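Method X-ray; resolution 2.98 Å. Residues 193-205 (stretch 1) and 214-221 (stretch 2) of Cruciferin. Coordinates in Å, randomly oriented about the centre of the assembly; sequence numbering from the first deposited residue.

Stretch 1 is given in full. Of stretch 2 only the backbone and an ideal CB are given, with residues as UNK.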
# COMPACT_ATOMS: atom_id res chain seq x y z
N ARG A 193 -11.11 -13.48 5.38
CA ARG A 193 -11.41 -13.92 6.73
C ARG A 193 -12.74 -13.40 7.20
O ARG A 193 -12.89 -12.23 7.54
CB ARG A 193 -10.31 -13.54 7.70
CG ARG A 193 -9.02 -14.26 7.42
CD ARG A 193 -8.16 -14.28 8.65
NE ARG A 193 -6.80 -14.72 8.36
CZ ARG A 193 -6.31 -15.89 8.73
NH1 ARG A 193 -7.07 -16.75 9.39
NH2 ARG A 193 -5.07 -16.20 8.44
N PRO A 194 -13.74 -14.29 7.22
CA PRO A 194 -15.04 -13.98 7.78
C PRO A 194 -14.90 -13.96 9.28
O PRO A 194 -14.19 -14.80 9.85
CB PRO A 194 -15.90 -15.19 7.37
CG PRO A 194 -15.03 -16.03 6.49
CD PRO A 194 -13.63 -15.70 6.80
N PHE A 195 -15.54 -13.00 9.92
CA PHE A 195 -15.67 -13.05 11.36
C PHE A 195 -17.13 -13.23 11.65
O PHE A 195 -17.94 -12.34 11.38
CB PHE A 195 -15.12 -11.79 12.02
CG PHE A 195 -13.62 -11.75 12.08
CD1 PHE A 195 -12.95 -12.06 13.25
CD2 PHE A 195 -12.88 -11.40 10.96
CE1 PHE A 195 -11.58 -12.00 13.30
CE2 PHE A 195 -11.51 -11.35 11.03
CZ PHE A 195 -10.86 -11.65 12.20
N TYR A 196 -17.46 -14.40 12.20
CA TYR A 196 -18.84 -14.79 12.39
C TYR A 196 -19.35 -14.38 13.76
O TYR A 196 -18.81 -14.77 14.79
CB TYR A 196 -18.96 -16.30 12.17
CG TYR A 196 -18.83 -16.68 10.71
CD1 TYR A 196 -19.76 -16.25 9.79
CD2 TYR A 196 -17.76 -17.45 10.26
CE1 TYR A 196 -19.66 -16.58 8.46
CE2 TYR A 196 -17.65 -17.78 8.91
CZ TYR A 196 -18.61 -17.35 8.02
OH TYR A 196 -18.54 -17.66 6.68
N LEU A 197 -20.41 -13.59 13.76
CA LEU A 197 -21.00 -13.14 15.02
C LEU A 197 -21.93 -14.18 15.71
O LEU A 197 -22.09 -14.16 16.93
CB LEU A 197 -21.76 -11.83 14.79
CG LEU A 197 -21.01 -10.51 14.91
CD1 LEU A 197 -19.64 -10.67 14.33
CD2 LEU A 197 -21.78 -9.39 14.20
N ALA A 198 -22.53 -15.08 14.94
CA ALA A 198 -23.54 -15.96 15.50
C ALA A 198 -23.37 -17.38 15.03
O ALA A 198 -23.23 -18.31 15.84
CB ALA A 198 -24.91 -15.47 15.11
N GLY A 199 -23.41 -17.55 13.72
CA GLY A 199 -23.32 -18.85 13.10
C GLY A 199 -22.10 -19.65 13.52
O GLY A 199 -21.00 -19.11 13.69
N ASN A 200 -22.31 -20.94 13.69
CA ASN A 200 -21.22 -21.87 13.86
C ASN A 200 -20.85 -22.43 12.47
O ASN A 200 -21.71 -22.62 11.62
CB ASN A 200 -21.64 -23.00 14.81
CG ASN A 200 -20.49 -23.53 15.63
OD1 ASN A 200 -19.56 -22.79 15.95
ND2 ASN A 200 -20.53 -24.81 15.98
N ASN A 201 -19.57 -22.65 12.23
CA ASN A 201 -19.17 -23.41 11.05
C ASN A 201 -18.38 -24.64 11.45
O ASN A 201 -17.19 -24.54 11.74
CB ASN A 201 -18.32 -22.57 10.09
CG ASN A 201 -17.80 -23.38 8.93
OD1 ASN A 201 -18.43 -24.35 8.51
ND2 ASN A 201 -16.65 -22.99 8.40
N PRO A 202 -19.03 -25.81 11.45
CA PRO A 202 -18.36 -27.01 11.94
C PRO A 202 -17.31 -27.51 10.94
O PRO A 202 -16.46 -28.30 11.31
CB PRO A 202 -19.51 -28.03 12.06
CG PRO A 202 -20.77 -27.28 11.71
CD PRO A 202 -20.35 -26.12 10.89
N GLN A 203 -17.38 -27.02 9.71
CA GLN A 203 -16.43 -27.41 8.67
C GLN A 203 -15.10 -26.71 8.81
O GLN A 203 -14.07 -27.21 8.34
CB GLN A 203 -16.98 -27.08 7.30
CG GLN A 203 -18.18 -27.91 6.89
CD GLN A 203 -18.46 -27.74 5.42
OE1 GLN A 203 -19.56 -27.33 5.03
NE2 GLN A 203 -17.45 -28.00 4.60
N GLY A 204 -15.13 -25.53 9.43
CA GLY A 204 -13.93 -24.76 9.67
C GLY A 204 -13.44 -23.97 8.47
O GLY A 204 -14.15 -23.85 7.46
N GLN A 205 -12.22 -23.45 8.57
CA GLN A 205 -11.69 -22.53 7.57
C GLN A 205 -10.97 -23.28 6.46
O GLN A 205 -9.75 -23.17 6.27
CB GLN A 205 -10.79 -21.49 8.23
CG GLN A 205 -11.28 -21.10 9.60
CD GLN A 205 -10.44 -20.02 10.25
OE1 GLN A 205 -10.54 -18.85 9.89
NE2 GLN A 205 -9.64 -20.40 11.23
N UNK A 214 -10.37 -28.01 12.13
CA UNK A 214 -10.92 -27.52 13.37
C UNK A 214 -12.16 -26.73 13.05
O UNK A 214 -12.21 -26.01 12.06
CB UNK A 214 -9.91 -26.67 14.14
N UNK A 215 -13.18 -26.88 13.87
CA UNK A 215 -14.43 -26.14 13.65
C UNK A 215 -14.23 -24.63 13.85
O UNK A 215 -13.34 -24.16 14.58
CB UNK A 215 -15.52 -26.65 14.60
N UNK A 216 -15.08 -23.86 13.20
CA UNK A 216 -15.01 -22.43 13.30
C UNK A 216 -16.24 -21.95 14.01
O UNK A 216 -17.35 -22.00 13.49
CB UNK A 216 -14.87 -21.77 11.92
N UNK A 217 -16.01 -21.44 15.21
CA UNK A 217 -17.06 -20.92 16.05
C UNK A 217 -17.22 -19.41 15.83
O UNK A 217 -16.36 -18.77 15.24
CB UNK A 217 -16.76 -21.23 17.52
N UNK A 218 -18.34 -18.85 16.28
CA UNK A 218 -18.52 -17.40 16.27
C UNK A 218 -17.59 -16.73 17.25
O UNK A 218 -16.92 -17.38 18.05
CB UNK A 218 -19.97 -17.03 16.59
N UNK A 219 -17.55 -15.41 17.18
CA UNK A 219 -16.66 -14.63 18.02
C UNK A 219 -16.96 -14.84 19.50
O UNK A 219 -16.04 -15.06 20.29
CB UNK A 219 -16.77 -13.15 17.67
N UNK A 220 -18.24 -14.80 19.85
CA UNK A 220 -18.70 -15.02 21.23
C UNK A 220 -18.20 -16.31 21.87
O UNK A 220 -17.93 -16.34 23.06
CB UNK A 220 -20.23 -15.02 21.26
N UNK A 221 -18.06 -17.37 21.08
CA UNK A 221 -17.56 -18.64 21.59
C UNK A 221 -16.17 -18.55 22.25
O UNK A 221 -15.79 -19.41 23.04
CB UNK A 221 -17.51 -19.65 20.44

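At position 214 CA-to-CB points away from stretch 1, and nothing of that stretch lies within 5.5 Å of the ideal CB. Many side chains would fit. The residue is Gln-214, poorly ordered. Its O lies 3.2 Å from CA of Gly-204 in a CA-H...O contact, and water 3 links that O to N of Gln-205.

Position 215 points sideways. Its phi of -67° and psi of 155° suit proline, among many others. The ideal CB sits 3.8 Å from O of Pro-202, so a small or compact side chain would do. The residue is Pro-215.

Position 216 is paired with Asn-201 in a single antiparallel bridge. Its N donates to O of Asn-201 (2.7 Å), and N of Asn-201 donates to its O (2.6 Å). The CB points sideways. The ND2 of Asn-201 offers a donor, so a long side chain with an acceptor would suit, glutamine or glutamate for example. The residue is Gln-216, extended with chi1 and chi2 both t. Its OE1 takes a weak hydrogen bond from ND2 of Asn-201 (3.5 Å) and lies 3.3 Å from CE2 of Tyr-196, at the ring edge. It has the largest area covered by the other stretch.

Position 217 points away overall, though the ideal CB is 3.6 Å from OD1 of Asn-200. Long polar side chains could extend outward. The residue is Lys-217. Its NZ turns back to O of Pro-215 in a weak hydrogen bond (2.8 Å), while water 1 joins its O to N of Tyr-196, the latter bond weak.

Position 218 points toward stretch 1. The ideal CB is only 3.1 Å from O of Tyr-196, and O of Ala-198 is within reach. A short side chain with a donor would suit, such as serine, threonine or asparagine. The residue is Asn-218. Its ND2 donates to O of Ala-198 (2.8 Å, 175°), and its OD1 accepts from N of position 221 (2.7 Å).

Position 219 donates its N to O of Tyr-196 (2.8 Å). The CB points sideways, with Phe-195 and Leu-197 nearby, so leucine, isoleucine or methionine could fit. The residue is Ile-219; its CD1 lies 3.7 Å from CD1 of Leu-197 and 4.1 Å from CB of Phe-195.

Position 220 points sideways. O of Leu-197 is 4.8 Å from its ideal CB. It would take a donor, but an apolar side chain packing beside it would also fit. The residue is Leu-220; its CD2 lies 3.6 Å from O of Leu-197.

Position 221 has no contact with stretch 1, which sets no preference. The residue is Asn-221.

Stretch 2 214-221: QPQKNILN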
# COMPACT_ATOMS: atom_id res chain seq x y z
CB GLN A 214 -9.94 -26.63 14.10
CG GLN A 214 -8.92 -27.36 14.91
CD GLN A 214 -7.96 -26.41 15.56
OE1 GLN A 214 -8.36 -25.35 16.06
NE2 GLN A 214 -6.68 -26.76 15.55
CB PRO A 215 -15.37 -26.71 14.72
CG PRO A 215 -14.67 -27.88 15.31
CD PRO A 215 -13.21 -27.72 15.08
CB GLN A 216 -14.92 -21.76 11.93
CG GLN A 216 -14.54 -20.30 12.00
CD GLN A 216 -14.68 -19.62 10.67
OE1 GLN A 216 -15.44 -20.06 9.83
NE2 GLN A 216 -13.93 -18.55 10.47
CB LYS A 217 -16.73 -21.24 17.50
CG LYS A 217 -15.96 -22.56 17.66
CD LYS A 217 -14.51 -22.40 17.24
CE LYS A 217 -13.65 -23.57 17.65
NZ LYS A 217 -14.23 -24.84 17.17
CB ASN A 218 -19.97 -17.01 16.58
CG ASN A 218 -20.41 -17.42 17.97
OD1 ASN A 218 -19.68 -17.21 18.95
ND2 ASN A 218 -21.60 -18.01 18.08
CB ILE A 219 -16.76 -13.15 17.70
CG1 ILE A 219 -16.11 -12.86 16.36
CG2 ILE A 219 -16.11 -12.33 18.78
CD1 ILE A 219 -16.39 -11.47 15.88
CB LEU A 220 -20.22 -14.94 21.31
CG LEU A 220 -20.86 -13.55 21.36
CD1 LEU A 220 -19.87 -12.44 21.02
CD2 LEU A 220 -22.08 -13.46 20.46
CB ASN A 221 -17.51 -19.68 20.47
CG ASN A 221 -16.98 -21.02 20.95
OD1 ASN A 221 -15.83 -21.38 20.66
ND2 ASN A 221 -17.80 -21.77 21.68
O HOH W 1 -15.90 -16.91 13.67
O HOH W 2 -19.80 -20.70 17.92
O HOH W 3 -11.45 -23.74 11.37
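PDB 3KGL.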